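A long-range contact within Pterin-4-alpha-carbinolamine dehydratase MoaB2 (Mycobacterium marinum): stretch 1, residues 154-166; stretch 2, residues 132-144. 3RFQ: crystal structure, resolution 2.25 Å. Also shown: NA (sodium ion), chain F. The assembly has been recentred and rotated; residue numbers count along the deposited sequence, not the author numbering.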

# COMPACT_ATOMS: atom_id res chain seq x y z
N VAL C 154 16.99 0.27 -15.24
CA VAL C 154 16.20 -0.35 -14.17
C VAL C 154 16.62 -1.81 -14.03
O VAL C 154 16.67 -2.52 -15.03
CB VAL C 154 14.67 -0.23 -14.48
CG1 VAL C 154 13.81 -0.91 -13.38
CG2 VAL C 154 14.29 1.28 -14.61
N ASN C 155 16.99 -2.25 -12.83
CA ASN C 155 17.35 -3.66 -12.61
C ASN C 155 16.13 -4.38 -12.09
O ASN C 155 15.57 -3.99 -11.06
CB ASN C 155 18.44 -3.85 -11.54
CG ASN C 155 19.72 -3.02 -11.75
OD1 ASN C 155 20.25 -2.52 -10.77
ND2 ASN C 155 20.25 -2.94 -12.99
N LEU C 156 15.70 -5.43 -12.78
CA LEU C 156 14.66 -6.31 -12.21
C LEU C 156 15.21 -7.67 -11.74
O LEU C 156 16.21 -8.17 -12.29
CB LEU C 156 13.55 -6.55 -13.25
CG LEU C 156 12.87 -5.33 -13.87
CD1 LEU C 156 11.83 -5.80 -14.91
CD2 LEU C 156 12.23 -4.47 -12.80
N ALA C 157 14.56 -8.27 -10.75
CA ALA C 157 14.87 -9.64 -10.35
C ALA C 157 14.60 -10.63 -11.49
O ALA C 157 13.89 -10.31 -12.47
CB ALA C 157 14.09 -10.04 -9.08
N GLY C 158 15.17 -11.83 -11.37
CA GLY C 158 15.12 -12.80 -12.46
C GLY C 158 13.90 -13.70 -12.67
O GLY C 158 13.72 -14.24 -13.76
N SER C 159 13.05 -13.91 -11.65
CA SER C 159 11.96 -14.89 -11.83
C SER C 159 10.96 -14.34 -12.89
O SER C 159 10.90 -13.14 -13.11
CB SER C 159 11.23 -15.14 -10.51
OG SER C 159 10.41 -14.02 -10.20
N ARG C 160 10.20 -15.21 -13.54
CA ARG C 160 9.17 -14.75 -14.49
C ARG C 160 8.13 -13.80 -13.86
O ARG C 160 7.71 -12.83 -14.49
CB ARG C 160 8.43 -15.95 -15.07
CG ARG C 160 7.78 -15.67 -16.45
CD ARG C 160 7.94 -16.92 -17.33
NE ARG C 160 7.31 -16.80 -18.64
CZ ARG C 160 7.97 -16.45 -19.73
NH1 ARG C 160 9.28 -16.23 -19.64
NH2 ARG C 160 7.35 -16.32 -20.89
N TYR C 161 7.70 -14.09 -12.62
CA TYR C 161 6.73 -13.24 -11.96
C TYR C 161 7.33 -11.88 -11.67
O TYR C 161 6.65 -10.87 -11.84
CB TYR C 161 6.18 -13.87 -10.67
CG TYR C 161 5.21 -15.03 -10.85
CD1 TYR C 161 4.74 -15.41 -12.11
CD2 TYR C 161 4.72 -15.70 -9.74
CE1 TYR C 161 3.82 -16.48 -12.25
CE2 TYR C 161 3.80 -16.75 -9.85
CZ TYR C 161 3.36 -17.14 -11.10
OH TYR C 161 2.48 -18.20 -11.18
N ALA C 162 8.60 -11.83 -11.26
CA ALA C 162 9.29 -10.51 -11.04
C ALA C 162 9.33 -9.67 -12.31
O ALA C 162 9.08 -8.47 -12.29
CB ALA C 162 10.71 -10.67 -10.46
N VAL C 163 9.68 -10.31 -13.41
CA VAL C 163 9.74 -9.61 -14.68
C VAL C 163 8.36 -9.05 -15.04
O VAL C 163 8.22 -7.87 -15.38
CB VAL C 163 10.23 -10.55 -15.82
CG1 VAL C 163 10.00 -9.88 -17.17
CG2 VAL C 163 11.69 -10.91 -15.61
N ARG C 164 7.34 -9.89 -14.94
CA ARG C 164 6.03 -9.41 -15.34
C ARG C 164 5.57 -8.25 -14.43
O ARG C 164 5.10 -7.19 -14.91
CB ARG C 164 5.02 -10.56 -15.28
CG ARG C 164 5.21 -11.61 -16.35
CD ARG C 164 4.03 -12.58 -16.31
NE ARG C 164 4.17 -13.65 -17.30
CZ ARG C 164 3.96 -13.52 -18.61
NH1 ARG C 164 3.63 -12.34 -19.15
NH2 ARG C 164 4.10 -14.58 -19.40
N ASP C 165 5.65 -8.48 -13.12
CA ASP C 165 5.14 -7.50 -12.17
C ASP C 165 5.98 -6.21 -12.18
O ASP C 165 5.41 -5.11 -12.13
CB ASP C 165 5.02 -8.09 -10.77
CG ASP C 165 4.29 -7.17 -9.81
OD1 ASP C 165 3.06 -6.97 -9.98
OD2 ASP C 165 4.93 -6.65 -8.88
N GLY C 166 7.31 -6.34 -12.27
CA GLY C 166 8.21 -5.20 -12.41
C GLY C 166 7.85 -4.31 -13.58
O GLY C 166 7.83 -3.09 -13.44
NA NA F . 1.21 -5.05 -8.92
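Stretch 2 (132-144) SAGIIDAGLSRGL

The apolar centre of the contact is Ile135, whose CA-to-CB bond points toward stretch 1 and which gives up 73 Å² to it. With chi1 at m and chi2 at t, its side chain lies along the first turns of helix 160-166: Ile135 CD1 is 3.5 Å from Asp165 CB and 3.8 Å from Tyr161 O, Ile135 CG1 is 4.0 Å from Tyr161 CB, and Ile135 CG2 is 3.6 Å from Ala162 N. Of the Tyr161 side chain, CB comes nearest; its end leads away from stretch 2. Beside this patch the two small residues Ala162 and Ala138 meet, with Ala162 CB 3.9 Å from Ala138 CB; their CA atoms are 5.1 Å apart, close enough that the backbones of helix 160-166 and helix 136-139 come near each other. Ala157, in the loop before Ser159, completes the packing, its CB 3.5 Å from Asp137 O.

Stretch 2 runs antiparallel to stretch 1 in register: Ala138 lies by Ala162, and further along, Gly143 lies by Asn155, with CA atoms 4.7 Å apart. Before Ile135, Gly134 leaves helical geometry at phi 67° in a Schellman motif, and Ile135 then takes the N-cap position of the short helix 136-139. Beyond that helix the chain is irregular, with Arg142 at -85/9, and opens out at Gly143 (psi 142°) and Leu144 (psi 167°), where it meets strand 154-156 at Asn155.

Asp137 (chi1 p) marks the polar edge at the start of helix 160-166. Ser159 N donates to Asp137 OD2 at 3.0 Å with an N-H...O angle of 147°. Ser159 OG lies 2.9 Å from Asp137 OD2 and 3.0 Å from Asp137 OD1, weak alternatives between which the geometry does not choose, while accepting from Ala162 N at 3.0 Å as the helix cap. The same serine thus caps its own helix and ties it to stretch 2.

At the strand end, Asn155 N donates to Leu144 O (2.9 Å, 164°), and Leu144 N donates to Asn155 OD1 (2.8 Å, 153°), so the side-chain carbonyl of Asn155 serves the backbone of stretch 2. Gly143 packs tightly here: its CA is 3.6 Å from Asn155 CB, and an ideal CB on it would fall 2.5 Å from Asn155 O, a clash. Water 1 bridges Ser141 OG (2.6 Å) and Asn155 O (2.7 Å), donating to the latter. At the other end, Asp165 OD1 binds the sodium ion NA at 2.9 Å and lies 4.5 Å from Ala133 CB.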

# COMPACT_ATOMS: atom_id res chain seq x y z
N SER C 132 3.34 -7.28 -2.16
CA SER C 132 1.89 -7.59 -2.07
C SER C 132 1.37 -8.68 -3.01
O SER C 132 0.39 -9.34 -2.68
CB SER C 132 0.96 -6.37 -2.07
OG SER C 132 1.55 -5.27 -2.71
N ALA C 133 2.04 -8.89 -4.14
CA ALA C 133 1.77 -10.01 -5.02
C ALA C 133 2.45 -11.33 -4.61
O ALA C 133 2.32 -12.32 -5.32
CB ALA C 133 2.14 -9.65 -6.49
N GLY C 134 3.14 -11.36 -3.46
CA GLY C 134 3.85 -12.57 -3.00
C GLY C 134 5.05 -13.00 -3.86
O GLY C 134 5.42 -14.17 -3.90
N ILE C 135 5.63 -12.05 -4.58
CA ILE C 135 6.78 -12.29 -5.42
C ILE C 135 8.00 -11.86 -4.60
O ILE C 135 8.33 -10.68 -4.52
CB ILE C 135 6.66 -11.47 -6.74
CG1 ILE C 135 5.31 -11.77 -7.41
CG2 ILE C 135 7.84 -11.79 -7.70
CD1 ILE C 135 4.92 -10.75 -8.48
N ILE C 136 8.62 -12.83 -3.92
CA ILE C 136 9.58 -12.50 -2.87
C ILE C 136 10.90 -12.00 -3.46
O ILE C 136 11.49 -11.10 -2.89
CB ILE C 136 9.81 -13.63 -1.85
CG1 ILE C 136 8.49 -14.21 -1.35
CG2 ILE C 136 10.55 -13.10 -0.57
CD1 ILE C 136 7.53 -13.18 -0.66
N ASP C 137 11.34 -12.56 -4.59
CA ASP C 137 12.57 -12.05 -5.24
C ASP C 137 12.39 -10.59 -5.71
O ASP C 137 13.32 -9.80 -5.64
CB ASP C 137 13.14 -13.00 -6.32
CG ASP C 137 12.25 -13.11 -7.56
OD1 ASP C 137 11.02 -12.97 -7.45
OD2 ASP C 137 12.78 -13.37 -8.67
N ALA C 138 11.18 -10.24 -6.13
CA ALA C 138 10.86 -8.84 -6.44
C ALA C 138 10.74 -8.00 -5.17
O ALA C 138 11.35 -6.93 -5.08
CB ALA C 138 9.57 -8.72 -7.30
N GLY C 139 9.98 -8.44 -4.18
CA GLY C 139 9.89 -7.68 -2.91
C GLY C 139 11.21 -7.38 -2.22
O GLY C 139 11.35 -6.35 -1.52
N LEU C 140 12.19 -8.28 -2.37
CA LEU C 140 13.49 -8.09 -1.73
C LEU C 140 14.61 -7.66 -2.69
O LEU C 140 15.76 -7.56 -2.27
CB LEU C 140 13.90 -9.37 -0.97
CG LEU C 140 12.96 -9.75 0.16
CD1 LEU C 140 13.32 -11.07 0.85
CD2 LEU C 140 12.94 -8.64 1.16
N SER C 141 14.29 -7.45 -3.97
CA SER C 141 15.29 -7.15 -4.97
C SER C 141 16.18 -5.97 -4.55
O SER C 141 15.67 -4.89 -4.18
CB SER C 141 14.61 -6.83 -6.32
OG SER C 141 15.59 -6.43 -7.29
N ARG C 142 17.49 -6.15 -4.61
CA ARG C 142 18.42 -5.03 -4.39
C ARG C 142 18.67 -4.24 -5.70
O ARG C 142 19.57 -3.38 -5.78
CB ARG C 142 19.76 -5.53 -3.83
CG ARG C 142 19.72 -6.47 -2.61
CD ARG C 142 21.12 -6.64 -2.01
NE ARG C 142 21.99 -7.28 -2.97
CZ ARG C 142 23.03 -6.71 -3.59
NH1 ARG C 142 23.42 -5.48 -3.33
NH2 ARG C 142 23.72 -7.43 -4.47
N GLY C 143 17.89 -4.54 -6.73
CA GLY C 143 18.05 -3.84 -8.01
C GLY C 143 17.88 -2.34 -7.85
O GLY C 143 17.05 -1.87 -7.07
N LEU C 144 18.70 -1.59 -8.59
CA LEU C 144 18.63 -0.14 -8.64
C LEU C 144 17.85 0.40 -9.82
O LEU C 144 17.57 -0.31 -10.80
CB LEU C 144 20.05 0.40 -8.76
CG LEU C 144 21.01 -0.09 -7.68
CD1 LEU C 144 22.36 0.55 -7.92
CD2 LEU C 144 20.48 0.17 -6.23
O HOH W 1 14.25 -4.79 -8.82
O HOH W 2 2.56 -4.05 -10.65
O HOH W 3 0.89 -2.30 -8.50
O HOH W 4 0.10 -7.05 -9.30
O HOH W 5 1.11 -6.00 -6.42